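Local coordinates for nitrate transport protein (Parabacteroides distasonis, PDB 3HN0) that probably binds a solute, perhaps nitrate or a related compound, as the substrate-binding component of an ABC transporter, at residues 88-92 with 161-165; 109-113 with 124-128; 112-118 with 168-174; 136-140 with 156-161. All coordinates share one frame. Where two conformers were deposited one is given. Residues are numbered along the deposited sequence.

Following the chain from the N terminus, strand 87-90 opens contact 1, which closes only at 161-165, after helix 153-160. Helix 107-119 then starts two contacts sharing T112 and R113: contact 2 returns quickly to strand 125-126, inside the loop of contact 1, while contact 3 runs on to 168-174. Because contact 3 opens inside the loop of contact 1 and closes beyond it, the two cross, and they touch where L88 meets A168 and L170. Contact 4, helix 132-141 against helix 153-160, follows contact 2 in series, nests within the loops of both 1 and 3, and shares D161 with contact 1. Together they tie helices and short strands around the three-stranded antiparallel sheet of one lobe.

Contact 1: residues 88-92 with 161-165; sequences LVEKT and DSSLR
V89, in its m rotamer, lies over L164 (t, p), with V89 CB 3.9 Å from L164 CG. Both segments are extended where they meet: E90 and R165 form an antiparallel hydrogen-bonded pair, CA to CA 5.6 Å, with E90 N to R165 O at 2.9 Å and R165 N to E90 O at 3.0 Å. Their side chains share one face, where E90 reaches R146 and T167; V89 turns to the other, toward I139 and L154. Before the strand, residues D161 to L164 make a type I turn, L164 N to D161 O 3.0 Å, reinforced by an Asx turn from S163 N to D161 OD1 at 3.0 Å. K91 (m, t, p) stretches past S163 to a salt bridge, NZ to D161 OD2 2.6 Å, while its CG rests 3.6 Å from L164 CD1. Strand 87-90 is thus the central, antiparallel strand between 146-149 and 165-169, which helix 153-160 connects: a split beta-alpha-beta unit.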
loop_
_atom_site.group_PDB
_atom_site.type_symbol
_atom_site.label_atom_id
_atom_site.label_comp_id
_atom_site.label_asym_id
_atom_site.label_seq_id
_atom_site.Cartn_x
_atom_site.Cartn_y
_atom_site.Cartn_z
ATOM N N LEU A 88 6.978 -6.999 -13.074
ATOM C CA LEU A 88 7.223 -8.197 -13.869
ATOM C C LEU A 88 6.639 -8.008 -15.252
ATOM O O LEU A 88 5.463 -7.642 -15.378
ATOM C CB LEU A 88 6.521 -9.380 -13.215
ATOM C CG LEU A 88 6.587 -10.765 -13.859
ATOM C CD1 LEU A 88 8.018 -11.269 -13.934
ATOM C CD2 LEU A 88 5.674 -11.681 -13.028
ATOM N N VAL A 89 7.417 -8.320 -16.283
ATOM C CA VAL A 89 6.954 -8.259 -17.659
ATOM C C VAL A 89 7.095 -9.638 -18.310
ATOM O O VAL A 89 8.009 -10.390 -17.996
ATOM C CB VAL A 89 7.731 -7.201 -18.478
ATOM C CG1 VAL A 89 7.476 -5.809 -17.916
ATOM C CG2 VAL A 89 9.282 -7.486 -18.505
ATOM N N GLU A 90 6.169 -9.949 -19.198
ATOM C CA GLU A 90 6.176 -11.219 -19.892
ATOM C C GLU A 90 5.739 -11.001 -21.329
ATOM O O GLU A 90 4.893 -10.136 -21.612
ATOM C CB GLU A 90 5.270 -12.252 -19.177
ATOM C CG GLU A 90 5.405 -12.267 -17.652
ATOM C CD GLU A 90 4.681 -13.430 -16.981
ATOM O OE1 GLU A 90 4.971 -14.598 -17.341
ATOM O OE2 GLU A 90 3.848 -13.179 -16.072
ATOM N N LYS A 91 6.326 -11.791 -22.219
ATOM C CA LYS A 91 5.929 -11.826 -23.615
ATOM C C LYS A 91 4.878 -12.891 -23.810
ATOM O O LYS A 91 4.892 -13.903 -23.117
ATOM C CB LYS A 91 7.119 -12.157 -24.502
ATOM C CG LYS A 91 8.012 -10.987 -24.710
ATOM C CD LYS A 91 9.198 -11.272 -25.622
ATOM C CE LYS A 91 8.783 -11.582 -27.063
ATOM N NZ LYS A 91 9.517 -10.772 -28.070
ATOM N N THR A 92 3.972 -12.626 -24.757
ATOM C CA THR A 92 3.007 -13.605 -25.267
ATOM C C THR A 92 3.268 -13.804 -26.764
ATOM O O THR A 92 3.249 -12.827 -27.524
ATOM C CB THR A 92 1.553 -13.111 -25.104
ATOM O OG1 THR A 92 1.394 -12.587 -23.785
ATOM C CG2 THR A 92 0.544 -14.254 -25.340
ATOM N N ASP A 161 9.042 -3.487 -27.764
ATOM C CA ASP A 161 8.450 -4.767 -28.032
ATOM C C ASP A 161 7.006 -4.665 -27.635
ATOM O O ASP A 161 6.643 -4.813 -26.449
ATOM C CB ASP A 161 9.127 -5.887 -27.236
ATOM C CG ASP A 161 8.621 -7.265 -27.645
ATOM O OD1 ASP A 161 7.489 -7.370 -28.188
ATOM O OD2 ASP A 161 9.363 -8.244 -27.443
ATOM N N SER A 162 6.163 -4.436 -28.632
ATOM C CA SER A 162 4.772 -4.182 -28.347
ATOM C C SER A 162 3.960 -5.390 -27.936
ATOM O O SER A 162 2.794 -5.207 -27.591
ATOM C CB SER A 162 4.108 -3.461 -29.529
ATOM O OG SER A 162 3.900 -4.371 -30.568
ATOM N N SER A 163 4.567 -6.586 -28.008
ATOM C CA SER A 163 4.047 -7.830 -27.438
ATOM C C SER A 163 4.172 -7.900 -25.890
ATOM O O SER A 163 3.367 -8.539 -25.238
ATOM C CB SER A 163 4.703 -9.060 -28.099
ATOM O OG SER A 163 5.921 -9.519 -27.504
ATOM N N LEU A 164 5.134 -7.171 -25.334
ATOM C CA LEU A 164 5.506 -7.286 -23.932
ATOM C C LEU A 164 4.398 -6.640 -23.111
ATOM O O LEU A 164 3.866 -5.617 -23.508
ATOM C CB LEU A 164 6.841 -6.551 -23.674
ATOM C CG LEU A 164 7.526 -6.845 -22.370
ATOM C CD1 LEU A 164 8.039 -8.335 -22.298
ATOM C CD2 LEU A 164 8.661 -5.784 -22.163
ATOM N N ARG A 165 4.079 -7.240 -21.969
ATOM C CA ARG A 165 3.097 -6.715 -21.041
ATOM C C ARG A 165 3.608 -6.769 -19.606
ATOM O O ARG A 165 4.287 -7.706 -19.236
ATOM C CB ARG A 165 1.789 -7.516 -21.134
ATOM C CG ARG A 165 1.089 -7.424 -22.489
ATOM C CD ARG A 165 0.350 -6.083 -22.667
ATOM N NE ARG A 165 -0.373 -6.013 -23.952
ATOM C CZ ARG A 165 0.167 -5.621 -25.105
ATOM N NH1 ARG A 165 1.452 -5.265 -25.152
ATOM N NH2 ARG A 165 -0.567 -5.601 -26.226
HETATM O O HOH W 1 2.297 -10.533 -22.825
#

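Contact 2: residues 109-113 with 124-128; sequences DILTR and PLNYA
A small beta-alpha-beta unit, strand 99-100, helix 107-119 and strand 125-126, is held together here by the helix side that faces the returning strand. Build 109-113 as regular helix and L125 and N126 as extended chain, with CA to CA spacings of 9.1 Å for D109 to Y127 and 8.7 Å for R113 to L125, so side chains bridge the gap. Y127 (chi1 m) points its hydroxyl at the helix and donates from OH to D109 OD1 at 2.6 Å, the acid lying near the ring plane. D109 (t) also pairs with R113 one turn on: R113 NE to D109 OD1 and R113 NH2 to D109 OD2 are each 3.3 Å, the second bond weak, and OD2 accepts from G105 N. Beside this polar cluster L125 (m, t) wedges against the helix, with CD1 3.5 Å from R113 CG and CD2 4.3 Å from T112 CG2. Strand 99-100 lies beside 125-126, its L99 touching both T112 and L125, while I110 and R113 turn to helix 251-264.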
loop_
_atom_site.group_PDB
_atom_site.type_symbol
_atom_site.label_atom_id
_atom_site.label_comp_id
_atom_site.label_asym_id
_atom_site.label_seq_id
_atom_site.Cartn_x
_atom_site.Cartn_y
_atom_site.Cartn_z
ATOM N N ASP A 109 16.426 -8.625 -6.772
ATOM C CA ASP A 109 16.484 -10.073 -6.683
ATOM C C ASP A 109 15.669 -10.638 -5.489
ATOM O O ASP A 109 14.785 -11.494 -5.632
ATOM C CB ASP A 109 17.968 -10.461 -6.532
ATOM C CG ASP A 109 18.197 -11.944 -6.475
ATOM O OD1 ASP A 109 17.274 -12.701 -6.847
ATOM O OD2 ASP A 109 19.323 -12.348 -6.076
ATOM N N ILE A 110 15.944 -10.111 -4.305
ATOM C CA ILE A 110 15.254 -10.547 -3.092
ATOM C C ILE A 110 13.736 -10.367 -3.178
ATOM O O ILE A 110 12.976 -11.282 -2.854
ATOM C CB ILE A 110 15.820 -9.885 -1.835
ATOM C CG1 ILE A 110 17.268 -10.319 -1.609
ATOM C CG2 ILE A 110 14.927 -10.264 -0.601
ATOM C CD1 ILE A 110 18.156 -9.295 -0.881
ATOM N N LEU A 111 13.301 -9.206 -3.666
ATOM C CA LEU A 111 11.878 -8.930 -3.812
ATOM C C LEU A 111 11.203 -9.818 -4.851
ATOM O O LEU A 111 10.011 -10.153 -4.717
ATOM C CB LEU A 111 11.617 -7.442 -4.096
ATOM C CG LEU A 111 11.945 -6.524 -2.875
ATOM C CD1 LEU A 111 11.483 -5.086 -3.139
ATOM C CD2 LEU A 111 11.362 -7.050 -1.568
ATOM N N THR A 112 11.926 -10.183 -5.890
ATOM C CA THR A 112 11.382 -11.084 -6.892
ATOM C C THR A 112 11.216 -12.455 -6.239
ATOM O O THR A 112 10.175 -13.074 -6.370
ATOM C CB THR A 112 12.315 -11.160 -8.133
ATOM O OG1 THR A 112 12.396 -9.841 -8.716
ATOM C CG2 THR A 112 11.779 -12.123 -9.176
ATOM N N ARG A 113 12.223 -12.894 -5.499
ATOM C CA ARG A 113 12.109 -14.185 -4.815
ATOM C C ARG A 113 10.947 -14.170 -3.819
ATOM O O ARG A 113 10.187 -15.123 -3.728
ATOM C CB ARG A 113 13.433 -14.546 -4.142
ATOM C CG ARG A 113 14.492 -15.015 -5.150
ATOM C CD ARG A 113 15.689 -15.588 -4.421
ATOM N NE ARG A 113 16.739 -14.600 -4.234
ATOM C CZ ARG A 113 17.569 -14.543 -3.198
ATOM N NH1 ARG A 113 17.451 -15.388 -2.177
ATOM N NH2 ARG A 113 18.514 -13.607 -3.176
ATOM N N PRO A 124 12.113 -20.419 -12.993
ATOM C CA PRO A 124 13.570 -20.487 -12.867
ATOM C C PRO A 124 14.173 -19.095 -13.001
ATOM O O PRO A 124 13.846 -18.382 -13.944
ATOM C CB PRO A 124 13.995 -21.357 -14.053
ATOM C CG PRO A 124 12.713 -21.799 -14.744
ATOM C CD PRO A 124 11.651 -20.868 -14.318
ATOM N N LEU A 125 15.024 -18.711 -12.056
ATOM C CA LEU A 125 15.663 -17.392 -12.084
ATOM C C LEU A 125 16.946 -17.433 -12.906
ATOM O O LEU A 125 17.727 -18.350 -12.788
ATOM C CB LEU A 125 15.918 -16.891 -10.672
ATOM C CG LEU A 125 14.634 -16.751 -9.847
ATOM C CD1 LEU A 125 14.955 -16.404 -8.383
ATOM C CD2 LEU A 125 13.705 -15.705 -10.469
ATOM N N ASN A 126 17.137 -16.465 -13.782
ATOM C CA ASN A 126 18.342 -16.390 -14.555
ATOM C C ASN A 126 19.032 -15.064 -14.319
ATOM O O ASN A 126 18.458 -14.005 -14.544
ATOM C CB ASN A 126 18.012 -16.588 -16.022
ATOM C CG ASN A 126 19.249 -16.799 -16.882
ATOM O OD1 ASN A 126 20.280 -16.116 -16.722
ATOM N ND2 ASN A 126 19.144 -17.739 -17.817
ATOM N N TYR A 127 20.284 -15.149 -13.867
ATOM C CA TYR A 127 21.068 -14.002 -13.462
ATOM C C TYR A 127 22.156 -13.690 -14.498
ATOM O O TYR A 127 23.124 -12.983 -14.211
ATOM C CB TYR A 127 21.690 -14.270 -12.086
ATOM C CG TYR A 127 20.700 -14.449 -10.959
ATOM C CD1 TYR A 127 19.920 -13.377 -10.512
ATOM C CD2 TYR A 127 20.525 -15.694 -10.339
ATOM C CE1 TYR A 127 18.985 -13.543 -9.461
ATOM C CE2 TYR A 127 19.630 -15.865 -9.305
ATOM C CZ TYR A 127 18.852 -14.784 -8.867
ATOM O OH TYR A 127 18.006 -14.999 -7.811
ATOM N N ALA A 128 21.938 -14.141 -15.721
ATOM C CA ALA A 128 22.854 -13.887 -16.836
ATOM C C ALA A 128 23.110 -12.395 -17.056
ATOM O O ALA A 128 24.200 -12.020 -17.462
ATOM C CB ALA A 128 22.332 -14.555 -18.123
#

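Contact 3: residues 112-118 with 168-174; sequences TRYYLGR and ADLNHLT
Y114 (chi1 t) donates from OH to the carbonyl L173 O at 2.7 Å, and R118, one helical turn on and extended through chi1 and chi2 (both t), adds a weak bond from NH1 to L173 O at 3.2 Å. Residues 112-118 are helical; 168-169 end a strand and the rest is loop; the CA atoms come nearest at Y115 and L170, 6.4 Å. Within 168-174 both carboxylate oxygens of D169 accept: OD1 takes N171 N at 3.0 Å, an Asx turn, and N171 ND2 at 2.9 Å, while OD2 takes H172 NE2 at 3.0 Å. N171 OD1 accepts from T85 N and L86 N, and L173 N donates to D177. Nearer the strand end, the Y115 ring receives L170 CD1 in a CH-pi contact 3.7 Å from its centroid, and Y115 CZ lies 3.6 Å from A168 CB. Side chains of the helix thus satisfy L173 O, so the loop after strand 165-169 is held to helix 107-119 by side-chain donors.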
loop_
_atom_site.group_PDB
_atom_site.type_symbol
_atom_site.label_atom_id
_atom_site.label_comp_id
_atom_site.label_asym_id
_atom_site.label_seq_id
_atom_site.Cartn_x
_atom_site.Cartn_y
_atom_site.Cartn_z
ATOM N N THR A 112 11.926 -10.183 -5.890
ATOM C CA THR A 112 11.382 -11.084 -6.892
ATOM C C THR A 112 11.216 -12.455 -6.239
ATOM O O THR A 112 10.175 -13.074 -6.370
ATOM C CB THR A 112 12.315 -11.160 -8.133
ATOM O OG1 THR A 112 12.396 -9.841 -8.716
ATOM C CG2 THR A 112 11.779 -12.123 -9.176
ATOM N N ARG A 113 12.223 -12.894 -5.499
ATOM C CA ARG A 113 12.109 -14.185 -4.815
ATOM C C ARG A 113 10.947 -14.170 -3.819
ATOM O O ARG A 113 10.187 -15.123 -3.728
ATOM C CB ARG A 113 13.433 -14.546 -4.142
ATOM C CG ARG A 113 14.492 -15.015 -5.150
ATOM C CD ARG A 113 15.689 -15.588 -4.421
ATOM N NE ARG A 113 16.739 -14.600 -4.234
ATOM C CZ ARG A 113 17.569 -14.543 -3.198
ATOM N NH1 ARG A 113 17.451 -15.388 -2.177
ATOM N NH2 ARG A 113 18.514 -13.607 -3.176
ATOM N N TYR A 114 10.763 -13.042 -3.127
ATOM C CA TYR A 114 9.665 -12.934 -2.183
ATOM C C TYR A 114 8.298 -13.057 -2.865
ATOM O O TYR A 114 7.368 -13.754 -2.384
ATOM C CB TYR A 114 9.777 -11.606 -1.426
ATOM C CG TYR A 114 8.552 -11.317 -0.599
ATOM C CD1 TYR A 114 8.299 -12.035 0.564
ATOM C CD2 TYR A 114 7.623 -10.307 -0.974
ATOM C CE1 TYR A 114 7.180 -11.799 1.324
ATOM C CE2 TYR A 114 6.477 -10.073 -0.199
ATOM C CZ TYR A 114 6.273 -10.830 0.953
ATOM O OH TYR A 114 5.166 -10.630 1.754
ATOM N N TYR A 115 8.159 -12.319 -3.966
ATOM C CA TYR A 115 6.929 -12.322 -4.747
ATOM C C TYR A 115 6.606 -13.729 -5.270
ATOM O O TYR A 115 5.494 -14.174 -5.146
ATOM C CB TYR A 115 7.039 -11.338 -5.938
ATOM C CG TYR A 115 5.849 -11.413 -6.850
ATOM C CD1 TYR A 115 4.685 -10.738 -6.540
ATOM C CD2 TYR A 115 5.880 -12.187 -8.005
ATOM C CE1 TYR A 115 3.560 -10.832 -7.369
ATOM C CE2 TYR A 115 4.748 -12.271 -8.833
ATOM C CZ TYR A 115 3.619 -11.583 -8.492
ATOM O OH TYR A 115 2.495 -11.650 -9.268
ATOM N N LEU A 116 7.588 -14.412 -5.805
ATOM C CA LEU A 116 7.354 -15.749 -6.357
ATOM C C LEU A 116 6.924 -16.707 -5.251
ATOM O O LEU A 116 5.976 -17.469 -5.422
ATOM C CB LEU A 116 8.577 -16.253 -7.089
ATOM C CG LEU A 116 8.976 -15.501 -8.378
ATOM C CD1 LEU A 116 10.322 -16.058 -8.911
ATOM C CD2 LEU A 116 7.900 -15.540 -9.457
ATOM N N GLY A 117 7.585 -16.638 -4.101
ATOM C CA GLY A 117 7.164 -17.458 -2.946
ATOM C C GLY A 117 5.752 -17.169 -2.464
ATOM O O GLY A 117 4.943 -18.081 -2.241
ATOM N N ARG A 118 5.449 -15.891 -2.284
ATOM C CA ARG A 118 4.132 -15.442 -1.837
ATOM C C ARG A 118 3.014 -15.892 -2.808
ATOM O O ARG A 118 1.924 -16.285 -2.395
ATOM C CB ARG A 118 4.157 -13.897 -1.741
ATOM C CG ARG A 118 2.820 -13.208 -1.581
ATOM C CD ARG A 118 2.961 -11.668 -1.671
ATOM N NE ARG A 118 2.072 -11.095 -2.692
ATOM C CZ ARG A 118 1.984 -9.801 -2.990
ATOM N NH1 ARG A 118 2.706 -8.908 -2.336
ATOM N NH2 ARG A 118 1.152 -9.393 -3.941
ATOM N N ALA A 168 2.687 -8.142 -13.345
ATOM C CA ALA A 168 2.589 -7.995 -11.876
ATOM C C ALA A 168 3.349 -6.795 -11.393
ATOM O O ALA A 168 4.356 -6.383 -11.999
ATOM C CB ALA A 168 3.131 -9.274 -11.190
ATOM N N ASP A 169 2.906 -6.282 -10.249
ATOM C CA ASP A 169 3.536 -5.213 -9.518
ATOM C C ASP A 169 4.234 -5.868 -8.350
ATOM O O ASP A 169 3.573 -6.531 -7.555
ATOM C CB ASP A 169 2.402 -4.285 -9.106
ATOM C CG ASP A 169 2.845 -3.116 -8.229
ATOM O OD1 ASP A 169 3.883 -3.206 -7.571
ATOM O OD2 ASP A 169 2.105 -2.101 -8.185
ATOM N N LEU A 170 5.547 -5.718 -8.265
ATOM C CA LEU A 170 6.351 -6.412 -7.251
ATOM C C LEU A 170 6.718 -5.539 -6.057
ATOM O O LEU A 170 7.653 -5.848 -5.295
ATOM C CB LEU A 170 7.611 -7.020 -7.905
ATOM C CG LEU A 170 7.406 -8.442 -8.405
ATOM C CD1 LEU A 170 6.182 -8.537 -9.303
ATOM C CD2 LEU A 170 8.677 -8.931 -9.093
ATOM N N ASN A 171 5.984 -4.451 -5.889
ATOM C CA ASN A 171 6.337 -3.446 -4.904
ATOM C C ASN A 171 5.602 -3.525 -3.559
ATOM O O ASN A 171 5.762 -2.633 -2.729
ATOM C CB ASN A 171 6.174 -2.030 -5.477
ATOM C CG ASN A 171 7.005 -1.798 -6.734
ATOM O OD1 ASN A 171 8.220 -1.827 -6.686
ATOM N ND2 ASN A 171 6.329 -1.644 -7.870
ATOM N N HIS A 172 4.823 -4.579 -3.327
ATOM C CA HIS A 172 3.978 -4.625 -2.138
ATOM C C HIS A 172 4.235 -5.843 -1.293
ATOM O O HIS A 172 4.420 -6.943 -1.806
ATOM C CB HIS A 172 2.490 -4.572 -2.527
ATOM C CG HIS A 172 2.147 -3.468 -3.462
ATOM N ND1 HIS A 172 1.874 -2.183 -3.041
ATOM C CD2 HIS A 172 1.996 -3.467 -4.805
ATOM C CE1 HIS A 172 1.591 -1.433 -4.097
ATOM N NE2 HIS A 172 1.673 -2.184 -5.178
ATOM N N LEU A 173 4.156 -5.661 0.024
ATOM C CA LEU A 173 4.303 -6.803 0.971
ATOM C C LEU A 173 3.128 -7.774 0.838
ATOM O O LEU A 173 3.318 -8.992 0.762
ATOM C CB LEU A 173 4.396 -6.280 2.420
ATOM C CG LEU A 173 4.732 -7.376 3.447
ATOM C CD1 LEU A 173 6.239 -7.615 3.440
ATOM C CD2 LEU A 173 4.237 -6.998 4.863
ATOM N N THR A 174 1.918 -7.217 0.778
ATOM C CA THR A 174 0.663 -7.952 0.763
ATOM C C THR A 174 -0.271 -7.180 -0.132
ATOM O O THR A 174 0.033 -6.036 -0.505
ATOM C CB THR A 174 0.039 -7.968 2.223
ATOM O OG1 THR A 174 -0.214 -6.616 2.691
ATOM C CG2 THR A 174 0.977 -8.654 3.211
#

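Contact 4: residues 136-140 with 156-161; sequences TQGIL and IALRKD
T136 starts the contact, its CB pointing at the second helix: CG2 (chi1 m) is 4.0 Å from I156 CG2 and 4.1 Å from A157 CB, while its hydroxyl bonds back to A132. This is where the backbones come nearest, CA of T136 to CA of A157 5.7 Å, consistent with the small side chain of A157. The helical segments 136-140 and 156-160 run nearly parallel, at 14° with axes 9.8 Å apart, and lie on the same side of the antiparallel sheet, both touching L149 of strand 146-149; the second helix is the crossover of the split beta-alpha-beta unit. I139 (m, t), next to face across, sets CD1 4.2 Å from A157 CB and CG2 4.1 Å from D161 OD2, whose charge is paired with K91. A water lies 3.0 Å from I139 O and 2.8 Å from D161 OD2. L140 (m, t) buries the most surface here, its CD1 3.3 Å from K160 CE and its CD2 3.8 Å from D161 CB, just past the helix end.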
loop_
_atom_site.group_PDB
_atom_site.type_symbol
_atom_site.label_atom_id
_atom_site.label_comp_id
_atom_site.label_asym_id
_atom_site.label_seq_id
_atom_site.Cartn_x
_atom_site.Cartn_y
_atom_site.Cartn_z
ATOM N N THR A 136 16.900 -5.445 -20.718
ATOM C CA THR A 136 16.060 -4.805 -21.753
ATOM C C THR A 136 16.546 -5.242 -23.129
ATOM O O THR A 136 15.773 -5.640 -24.000
ATOM C CB THR A 136 16.098 -3.265 -21.621
ATOM O OG1 THR A 136 15.603 -2.882 -20.316
ATOM C CG2 THR A 136 15.247 -2.603 -22.713
ATOM N N GLN A 137 17.852 -5.164 -23.332
ATOM C CA GLN A 137 18.419 -5.576 -24.592
ATOM C C GLN A 137 18.136 -7.066 -24.861
ATOM O O GLN A 137 17.856 -7.449 -25.994
ATOM C CB GLN A 137 19.924 -5.267 -24.539
ATOM C CG GLN A 137 20.637 -5.694 -25.704
ATOM C CD GLN A 137 20.035 -5.088 -26.898
ATOM O OE1 GLN A 137 19.631 -3.913 -26.861
ATOM N NE2 GLN A 137 19.881 -5.883 -27.954
ATOM N N GLY A 138 18.272 -7.920 -23.840
ATOM C CA GLY A 138 17.968 -9.336 -23.950
ATOM C C GLY A 138 16.522 -9.568 -24.373
ATOM O O GLY A 138 16.241 -10.446 -25.164
ATOM N N ILE A 139 15.612 -8.752 -23.875
ATOM C CA ILE A 139 14.205 -8.884 -24.290
ATOM C C ILE A 139 14.092 -8.566 -25.798
ATOM O O ILE A 139 13.559 -9.353 -26.580
ATOM C CB ILE A 139 13.271 -7.922 -23.489
ATOM C CG1 ILE A 139 13.193 -8.334 -22.034
ATOM C CG2 ILE A 139 11.846 -7.891 -24.160
ATOM C CD1 ILE A 139 12.461 -7.362 -21.096
ATOM N N LEU A 140 14.679 -7.437 -26.182
ATOM C CA LEU A 140 14.592 -6.961 -27.547
ATOM C C LEU A 140 15.309 -7.856 -28.568
ATOM O O LEU A 140 14.886 -7.967 -29.703
ATOM C CB LEU A 140 15.069 -5.499 -27.640
ATOM C CG LEU A 140 14.269 -4.555 -26.757
ATOM C CD1 LEU A 140 14.710 -3.111 -26.996
ATOM C CD2 LEU A 140 12.763 -4.745 -27.040
ATOM N N ILE A 156 10.948 1.567 -21.974
ATOM C CA ILE A 156 11.694 1.323 -23.245
ATOM C C ILE A 156 11.379 -0.085 -23.790
ATOM O O ILE A 156 11.128 -0.269 -24.992
ATOM C CB ILE A 156 13.204 1.494 -23.001
ATOM C CG1 ILE A 156 13.508 2.960 -22.684
ATOM C CG2 ILE A 156 14.046 0.951 -24.201
ATOM C CD1 ILE A 156 14.905 3.163 -22.114
ATOM N N ALA A 157 11.376 -1.086 -22.906
ATOM C CA ALA A 157 11.076 -2.456 -23.285
ATOM C C ALA A 157 9.651 -2.578 -23.801
ATOM O O ALA A 157 9.406 -3.209 -24.816
ATOM C CB ALA A 157 11.273 -3.400 -22.064
ATOM N N LEU A 158 8.723 -1.954 -23.087
ATOM C CA LEU A 158 7.301 -1.952 -23.487
ATOM C C LEU A 158 7.072 -1.261 -24.842
ATOM O O LEU A 158 6.240 -1.716 -25.631
ATOM C CB LEU A 158 6.424 -1.311 -22.394
ATOM C CG LEU A 158 6.268 -2.155 -21.118
ATOM C CD1 LEU A 158 5.608 -1.307 -20.029
ATOM C CD2 LEU A 158 5.478 -3.432 -21.377
ATOM N N ARG A 159 7.801 -0.181 -25.102
ATOM C CA ARG A 159 7.702 0.565 -26.353
ATOM C C ARG A 159 8.282 -0.273 -27.502
ATOM O O ARG A 159 7.689 -0.425 -28.565
ATOM C CB ARG A 159 8.508 1.859 -26.197
ATOM C CG ARG A 159 8.296 2.922 -27.248
ATOM C CD ARG A 159 8.648 4.308 -26.678
ATOM N NE ARG A 159 10.092 4.527 -26.648
ATOM C CZ ARG A 159 10.841 4.607 -25.550
ATOM N NH1 ARG A 159 10.296 4.512 -24.318
ATOM N NH2 ARG A 159 12.143 4.821 -25.710
ATOM N N LYS A 160 9.474 -0.806 -27.267
ATOM C CA LYS A 160 10.208 -1.438 -28.370
ATOM C C LYS A 160 9.796 -2.874 -28.662
ATOM O O LYS A 160 10.129 -3.393 -29.703
ATOM C CB LYS A 160 11.728 -1.332 -28.116
ATOM C CG LYS A 160 12.257 0.117 -28.210
ATOM C CD LYS A 160 13.782 0.198 -27.977
ATOM C CE LYS A 160 14.598 -0.497 -29.067
ATOM N NZ LYS A 160 16.098 -0.535 -28.813
ATOM N N ASP A 161 9.042 -3.487 -27.764
ATOM C CA ASP A 161 8.450 -4.767 -28.032
ATOM C C ASP A 161 7.006 -4.665 -27.635
ATOM O O ASP A 161 6.643 -4.813 -26.449
ATOM C CB ASP A 161 9.127 -5.887 -27.236
ATOM C CG ASP A 161 8.621 -7.265 -27.645
ATOM O OD1 ASP A 161 7.489 -7.370 -28.188
ATOM O OD2 ASP A 161 9.363 -8.244 -27.443
HETATM O O HOH W 2 11.746 -8.521 -28.885
#